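Local coordinates for probable arabinosyltransferase B (Mycobacterium tuberculosis H37Rv, PDB 7BVF), which transfers arabinose to build the arabinan of mycobacterial arabinogalactan, a polymer of the cell wall, at residues Y648-G653 and Y733-S738; V727-T732 and S1054-R1059; A120-V125 and I132-R137. All blocks are in the same frame, centred on the assembly; numbering follows the deposited sequence.

Contact 1: residues Y648-G653 and Y733-S738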
# COMPACT_ATOMS: atom_id res chain seq x y z
N TYR A 648 17.67 -9.65 11.87
CA TYR A 648 17.94 -8.99 13.15
C TYR A 648 19.41 -8.75 13.46
O TYR A 648 19.84 -7.60 13.54
CB TYR A 648 17.28 -9.85 14.24
CG TYR A 648 17.60 -9.50 15.68
CD1 TYR A 648 17.47 -8.21 16.15
CD2 TYR A 648 17.99 -10.49 16.57
CE1 TYR A 648 17.76 -7.90 17.46
CE2 TYR A 648 18.27 -10.20 17.87
CZ TYR A 648 18.15 -8.91 18.32
OH TYR A 648 18.43 -8.61 19.63
N VAL A 649 20.22 -9.80 13.62
CA VAL A 649 21.63 -9.64 13.95
C VAL A 649 22.53 -10.16 12.84
O VAL A 649 23.75 -10.23 13.02
CB VAL A 649 21.98 -10.31 15.28
CG1 VAL A 649 21.51 -9.47 16.44
CG2 VAL A 649 21.37 -11.70 15.36
N SER A 650 21.96 -10.53 11.70
CA SER A 650 22.74 -10.94 10.55
C SER A 650 23.16 -9.75 9.70
O SER A 650 23.92 -9.92 8.75
CB SER A 650 21.94 -11.92 9.70
OG SER A 650 21.64 -13.09 10.44
N SER A 651 22.68 -8.55 10.03
CA SER A 651 22.97 -7.34 9.29
C SER A 651 24.09 -6.53 9.91
O SER A 651 24.33 -5.40 9.49
CB SER A 651 21.71 -6.48 9.19
OG SER A 651 21.25 -6.13 10.48
N TYR A 652 24.79 -7.07 10.90
CA TYR A 652 25.85 -6.36 11.58
C TYR A 652 27.11 -6.41 10.73
O TYR A 652 27.85 -7.39 10.76
CB TYR A 652 26.12 -6.95 12.96
CG TYR A 652 25.12 -6.58 14.02
CD1 TYR A 652 23.91 -6.01 13.69
CD2 TYR A 652 25.39 -6.81 15.36
CE1 TYR A 652 22.99 -5.67 14.66
CE2 TYR A 652 24.49 -6.49 16.33
CZ TYR A 652 23.29 -5.92 15.98
OH TYR A 652 22.38 -5.59 16.96
N GLY A 653 27.35 -5.36 9.96
CA GLY A 653 28.60 -5.19 9.24
C GLY A 653 28.50 -5.32 7.74
O GLY A 653 29.43 -4.90 7.04
N TYR A 733 30.19 -8.36 18.22
CA TYR A 733 29.32 -9.46 17.86
C TYR A 733 29.18 -9.62 16.35
O TYR A 733 28.96 -8.65 15.62
CB TYR A 733 27.93 -9.26 18.47
CG TYR A 733 26.99 -10.40 18.21
CD1 TYR A 733 27.04 -11.55 18.97
CD2 TYR A 733 26.05 -10.33 17.19
CE1 TYR A 733 26.18 -12.60 18.73
CE2 TYR A 733 25.19 -11.38 16.94
CZ TYR A 733 25.27 -12.51 17.71
OH TYR A 733 24.41 -13.55 17.47
N SER A 734 29.32 -10.87 15.89
CA SER A 734 28.92 -11.28 14.55
C SER A 734 28.46 -12.73 14.63
O SER A 734 28.75 -13.43 15.60
CB SER A 734 30.05 -11.13 13.53
OG SER A 734 31.25 -11.71 14.01
N ASN A 735 27.73 -13.17 13.60
CA ASN A 735 27.18 -14.52 13.61
C ASN A 735 28.28 -15.57 13.61
O ASN A 735 28.28 -16.49 14.44
CB ASN A 735 26.27 -14.72 12.40
CG ASN A 735 24.81 -14.59 12.74
OD1 ASN A 735 24.43 -14.63 13.91
ND2 ASN A 735 23.98 -14.43 11.72
N GLY A 736 29.24 -15.45 12.69
CA GLY A 736 30.27 -16.47 12.57
C GLY A 736 31.20 -16.53 13.76
O GLY A 736 31.69 -17.61 14.10
N TRP A 737 31.46 -15.40 14.40
CA TRP A 737 32.32 -15.39 15.57
C TRP A 737 31.59 -15.93 16.79
O TRP A 737 32.18 -16.67 17.59
CB TRP A 737 32.85 -13.98 15.82
CG TRP A 737 33.75 -13.80 17.01
CD1 TRP A 737 33.68 -12.80 17.93
CD2 TRP A 737 34.86 -14.62 17.39
NE1 TRP A 737 34.67 -12.95 18.87
CE2 TRP A 737 35.41 -14.06 18.55
CE3 TRP A 737 35.45 -15.77 16.86
CZ2 TRP A 737 36.51 -14.61 19.20
CZ3 TRP A 737 36.54 -16.32 17.50
CH2 TRP A 737 37.06 -15.74 18.66
N SER A 738 30.31 -15.60 16.93
CA SER A 738 29.53 -16.12 18.05
C SER A 738 29.33 -17.62 17.96
O SER A 738 29.38 -18.32 18.98
CB SER A 738 28.17 -15.42 18.10
OG SER A 738 27.37 -15.99 19.12
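S650 and N735 face each other with CA atoms 6.5 Å apart, and Y652 and S734 approach to the same CA–CA distance, 648-653 being loop and 733-738 a loop entering helix 735-741. S734 is the N-cap residue of that helix, whose first turn is closed by the backbone bond from S738 N to S734 O. Y733, just before it, carries most of the apolar contact. With CG anti to the backbone N (chi1 -177°), its ring reaches V649, whose CB lies 3.8 Å from Y733 CE2; the two side chains cross at about a right angle, and V649 CG2 also approaches the hydroxyl end of the tyrosine. Y652 comes to the edge of the same ring, its CD2 4.0 Å from Y733 CD2. Beside this apolar group, N735 ND2 gives S650 OG a weak hydrogen bond of 3.0 Å with a strongly bent N-H...O angle of 121°. S650 OG has a second weak partner in the backbone N of N296. The contact docks the N-capped start of a helix of the EmbC C-terminal domain onto a loop of the arabinan synthesis domain, which belongs to the GT-C clan of polytopic membrane glycosyltransferases.

Contact 2: residues V727-T732 and S1054-R1059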
# COMPACT_ATOMS: atom_id res chain seq x y z
N VAL A 727 34.79 -9.86 9.06
CA VAL A 727 36.14 -9.28 9.12
C VAL A 727 36.11 -7.93 9.81
O VAL A 727 36.73 -7.73 10.86
CB VAL A 727 36.74 -9.18 7.71
CG1 VAL A 727 37.95 -8.28 7.72
CG2 VAL A 727 37.11 -10.56 7.21
N ARG A 728 35.39 -6.97 9.24
CA ARG A 728 35.14 -5.74 9.97
C ARG A 728 34.08 -6.00 11.03
O ARG A 728 33.22 -6.86 10.87
CB ARG A 728 34.71 -4.62 9.02
CG ARG A 728 33.27 -4.67 8.55
CD ARG A 728 33.08 -3.70 7.39
NE ARG A 728 31.69 -3.26 7.25
CZ ARG A 728 31.33 -2.18 6.58
NH1 ARG A 728 32.24 -1.42 5.99
NH2 ARG A 728 30.05 -1.84 6.50
N GLN A 729 34.14 -5.28 12.11
CA GLN A 729 33.08 -5.58 13.10
C GLN A 729 33.43 -6.81 13.89
O GLN A 729 32.59 -7.59 14.09
CB GLN A 729 31.82 -5.85 12.31
CG GLN A 729 30.64 -5.04 12.82
CD GLN A 729 29.95 -5.86 13.85
OE1 GLN A 729 30.12 -7.04 13.88
NE2 GLN A 729 29.16 -5.22 14.67
N TYR A 730 34.67 -6.90 14.31
CA TYR A 730 35.25 -7.98 15.12
C TYR A 730 36.28 -7.28 15.99
O TYR A 730 37.08 -6.69 15.33
CB TYR A 730 36.11 -8.88 14.23
CG TYR A 730 37.09 -9.69 15.01
CD1 TYR A 730 36.85 -11.00 15.31
CD2 TYR A 730 38.28 -9.17 15.42
CE1 TYR A 730 37.73 -11.73 16.07
CE2 TYR A 730 39.17 -9.88 16.20
CZ TYR A 730 38.87 -11.15 16.53
OH TYR A 730 39.75 -11.82 17.27
N PRO A 731 36.37 -7.36 17.34
CA PRO A 731 36.08 -8.51 18.15
C PRO A 731 34.68 -8.43 18.71
O PRO A 731 34.41 -9.21 19.46
CB PRO A 731 36.91 -8.34 19.39
CG PRO A 731 37.79 -7.25 19.05
CD PRO A 731 36.92 -6.38 18.20
N THR A 732 33.80 -7.62 18.14
CA THR A 732 32.42 -7.42 18.64
C THR A 732 31.49 -8.49 18.08
O THR A 732 31.92 -9.39 17.50
CB THR A 732 32.05 -5.94 18.72
OG1 THR A 732 30.66 -5.77 18.92
CG2 THR A 732 32.43 -5.09 17.53
N SER A 1054 29.37 -3.12 22.75
CA SER A 1054 30.71 -3.02 23.31
C SER A 1054 31.64 -2.15 22.47
O SER A 1054 32.54 -1.51 23.02
CB SER A 1054 31.31 -4.41 23.48
OG SER A 1054 32.38 -4.37 24.41
N ARG A 1055 31.47 -2.14 21.14
CA ARG A 1055 32.27 -1.24 20.32
C ARG A 1055 31.51 -0.62 19.15
O ARG A 1055 32.12 0.11 18.37
CB ARG A 1055 33.51 -1.96 19.77
CG ARG A 1055 34.62 -2.12 20.78
CD ARG A 1055 35.60 -3.19 20.35
NE ARG A 1055 36.30 -3.78 21.48
CZ ARG A 1055 35.85 -4.83 22.16
NH1 ARG A 1055 34.70 -5.40 21.83
NH2 ARG A 1055 36.56 -5.31 23.18
N ASP A 1056 30.21 -0.89 19.00
CA ASP A 1056 29.39 -0.24 17.99
C ASP A 1056 28.58 0.86 18.67
O ASP A 1056 27.39 0.73 18.93
CB ASP A 1056 28.49 -1.25 17.29
CG ASP A 1056 29.25 -2.17 16.38
OD1 ASP A 1056 30.30 -1.76 15.86
OD2 ASP A 1056 28.79 -3.32 16.17
N TRP A 1057 29.26 1.98 18.95
CA TRP A 1057 28.62 3.05 19.70
C TRP A 1057 27.49 3.71 18.92
O TRP A 1057 26.64 4.36 19.54
CB TRP A 1057 29.65 4.10 20.10
CG TRP A 1057 30.85 3.56 20.82
CD1 TRP A 1057 32.16 3.76 20.49
CD2 TRP A 1057 30.86 2.77 22.01
NE1 TRP A 1057 32.98 3.12 21.38
CE2 TRP A 1057 32.21 2.51 22.33
CE3 TRP A 1057 29.87 2.24 22.84
CZ2 TRP A 1057 32.58 1.75 23.43
CZ3 TRP A 1057 30.24 1.49 23.93
CH2 TRP A 1057 31.58 1.25 24.22
N ALA A 1058 27.44 3.56 17.60
CA ALA A 1058 26.41 4.20 16.79
C ALA A 1058 25.38 3.21 16.27
O ALA A 1058 24.67 3.51 15.31
CB ALA A 1058 27.05 4.95 15.62
N ARG A 1059 25.28 2.03 16.87
CA ARG A 1059 24.34 1.00 16.45
C ARG A 1059 23.31 0.76 17.54
O ARG A 1059 23.64 0.75 18.73
CB ARG A 1059 25.07 -0.30 16.12
CG ARG A 1059 24.23 -1.28 15.32
CD ARG A 1059 25.03 -2.52 14.96
NE ARG A 1059 25.95 -2.29 13.86
CZ ARG A 1059 25.60 -2.29 12.58
NH1 ARG A 1059 24.34 -2.50 12.24
NH2 ARG A 1059 26.51 -2.08 11.63
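T732 and R1055 bring the two segments together, with their CA atoms 6.4 Å apart; both segments are irregular here, although D1056 to R1059 form a type I beta turn. At the T732 end the contact is made mainly by carbon atoms. T732 CG2 lies 4.0 Å from R1055 CB, the two side chains sliding past each other in opposite directions. R1055 starts with CG anti to the carbonyl carbon (chi1 -77°) and then runs extended from CG to NE, which carries its aliphatic part past P731. P731 follows a cis peptide bond; P731 CD is 4.1 Å from R1055 CD and also lies over one face of the R1055 guanidinium, while T732 CB is at its edge, 4.1 Å from R1055 NH1. The polar part of the contact lies at Q729 and D1056. The Q729 chain bends at chi2 (-91°) and brings its amide to the carboxylate, the two planes turned 33° apart. Q729 NE2 is modelled as donor to D1056 OD2 at 2.4 Å, too short for the detail of this hydrogen bond to be trusted. D1056 OD2 also has a long salt bridge to R1059 NE, at 3.8 Å, within the turn, so the same carboxylate oxygen is approached by both the Q729 amide and the R1059 side chain. The loop 727-732 leads from helix 706-727 to helix 735-741, and the ring of Y730 meets that of W737 on the latter. On the other side, 1054-1059 connects strands 1046-1053 and 1063-1067, neighbouring antiparallel strands of a mixed sheet; R1059 touches L1053 on the first strand. Thus a loop between two sheet strands, turn included, rests against the linker between two helices.

Contact 3: residues A120-V125 and I132-R137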
# COMPACT_ATOMS: atom_id res chain seq x y z
N ALA A 120 -16.93 6.72 49.76
CA ALA A 120 -17.47 7.41 50.93
C ALA A 120 -18.93 7.81 50.79
O ALA A 120 -19.53 8.25 51.78
CB ALA A 120 -16.63 8.66 51.22
N GLN A 121 -19.53 7.66 49.61
CA GLN A 121 -20.93 7.97 49.42
C GLN A 121 -21.78 6.78 49.00
O GLN A 121 -23.00 6.82 49.18
CB GLN A 121 -21.09 9.09 48.38
CG GLN A 121 -22.50 9.63 48.21
CD GLN A 121 -22.99 10.38 49.44
OE1 GLN A 121 -22.24 11.16 50.04
NE2 GLN A 121 -24.24 10.16 49.81
N ARG A 122 -21.17 5.70 48.50
CA ARG A 122 -21.97 4.61 47.95
C ARG A 122 -21.10 3.38 47.76
O ARG A 122 -19.89 3.48 47.55
CB ARG A 122 -22.60 5.02 46.62
CG ARG A 122 -21.57 5.35 45.56
CD ARG A 122 -22.22 5.90 44.31
NE ARG A 122 -21.22 6.24 43.30
CZ ARG A 122 -20.56 7.39 43.26
NH1 ARG A 122 -20.79 8.33 44.16
NH2 ARG A 122 -19.66 7.61 42.30
N VAL A 123 -21.75 2.21 47.84
CA VAL A 123 -21.15 0.94 47.47
C VAL A 123 -21.53 0.65 46.03
O VAL A 123 -22.66 0.93 45.61
CB VAL A 123 -21.64 -0.18 48.41
CG1 VAL A 123 -20.94 -1.48 48.08
CG2 VAL A 123 -21.41 0.20 49.85
N ASP A 124 -20.60 0.10 45.25
CA ASP A 124 -20.94 -0.24 43.88
C ASP A 124 -20.01 -1.32 43.35
O ASP A 124 -18.78 -1.26 43.52
CB ASP A 124 -20.92 0.98 42.97
CG ASP A 124 -19.69 1.82 43.15
OD1 ASP A 124 -18.95 1.56 44.11
OD2 ASP A 124 -19.46 2.74 42.33
N VAL A 125 -20.63 -2.30 42.70
CA VAL A 125 -19.94 -3.36 41.97
C VAL A 125 -19.85 -2.94 40.51
O VAL A 125 -20.88 -2.71 39.86
CB VAL A 125 -20.68 -4.70 42.10
CG1 VAL A 125 -19.88 -5.79 41.44
CG2 VAL A 125 -20.94 -5.02 43.56
N ILE A 132 -22.35 -2.44 37.26
CA ILE A 132 -23.29 -3.55 37.40
C ILE A 132 -24.32 -3.24 38.47
O ILE A 132 -25.53 -3.42 38.26
CB ILE A 132 -22.54 -4.86 37.69
CG1 ILE A 132 -21.87 -5.37 36.42
CG2 ILE A 132 -23.47 -5.90 38.22
CD1 ILE A 132 -20.99 -6.53 36.67
N LEU A 133 -23.88 -2.76 39.63
CA LEU A 133 -24.84 -2.38 40.66
C LEU A 133 -24.26 -1.26 41.50
O LEU A 133 -23.05 -1.13 41.64
CB LEU A 133 -25.21 -3.57 41.55
CG LEU A 133 -26.51 -3.43 42.35
CD1 LEU A 133 -27.63 -2.90 41.48
CD2 LEU A 133 -26.91 -4.74 42.98
N SER A 134 -25.15 -0.44 42.06
CA SER A 134 -24.75 0.66 42.92
C SER A 134 -25.86 0.94 43.92
O SER A 134 -27.03 1.01 43.54
CB SER A 134 -24.45 1.92 42.11
OG SER A 134 -24.53 3.08 42.92
N VAL A 135 -25.49 1.09 45.19
CA VAL A 135 -26.44 1.32 46.28
C VAL A 135 -25.84 2.34 47.25
O VAL A 135 -24.67 2.22 47.62
CB VAL A 135 -26.79 0.01 47.00
CG1 VAL A 135 -27.55 0.29 48.27
CG2 VAL A 135 -27.62 -0.88 46.10
N PRO A 136 -26.60 3.35 47.67
CA PRO A 136 -26.10 4.28 48.69
C PRO A 136 -25.65 3.55 49.95
O PRO A 136 -26.22 2.53 50.35
CB PRO A 136 -27.30 5.19 48.97
CG PRO A 136 -28.48 4.50 48.35
CD PRO A 136 -27.94 3.73 47.19
N ARG A 137 -24.60 4.09 50.57
CA ARG A 137 -23.94 3.37 51.66
C ARG A 137 -24.78 3.35 52.93
O ARG A 137 -24.73 2.38 53.68
CB ARG A 137 -22.57 3.99 51.94
CG ARG A 137 -21.75 3.21 52.94
CD ARG A 137 -20.36 3.78 53.10
NE ARG A 137 -19.61 3.05 54.12
CZ ARG A 137 -18.37 3.34 54.48
NH1 ARG A 137 -17.73 4.34 53.89
NH2 ARG A 137 -17.76 2.62 55.41
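V123 and V135 exchange two backbone hydrogen bonds, each 2.9 Å: V123 N to V135 O, and V135 N to V123 O, the latter nearly straight at 173°. They form a hydrogen-bonded antiparallel pair. Further along, V125 N bonds to L133 O, and V125 O receives L133 N at 3.0 Å together with a weak bond from I132 N. Because I132 and L133 both face V125, strand 131-136 carries a classic beta bulge opposite V125. Near the start of 120-125, R137 N makes a long, weak bond of 3.5 Å to Q121 O. D124 and S134 form a non-hydrogen-bonded pair, with D124 CB 3.8 Å from S134 CB. Next to them R122 CD comes within 3.9 Å of S134 OG. R137, extended from CG to NE, passes beside A120 to R122 with the edge of its guanidinium near A120 CA. V123, V125, L133 and V135 point to the other face of the sheet, where both V123 and V135 touch V140 on helix 137-140. That helix follows P136, its N-cap, directly, so this two-stranded hairpin of the concanavalin-like domain runs straight into a helix whose V140 packs on the face that carries V123 and V135.

Overall arrangement
From the N terminus, contact 3 comes first and closes a short hairpin turn, with six residues between its segments. Contacts 1 and 2 both open only after it has closed, their centres about 60 and 62 Å from that of contact 3. Contact 1 closes a largely helical excursion of 79 residues, whereas contact 2 spans 321 residues that include most strands of the C-terminal part. These two cross: 727-732 precedes 733-738 and lies inside the loop of contact 1, while 1054-1059 lies beyond it. They touch, since R728 NE probably hydrogen-bonds G653 O and R1059 packs on Y652. Together they join the loop after helix 622-639, the link between helices 706-727 and 735-741, and the C-terminal mixed sheet.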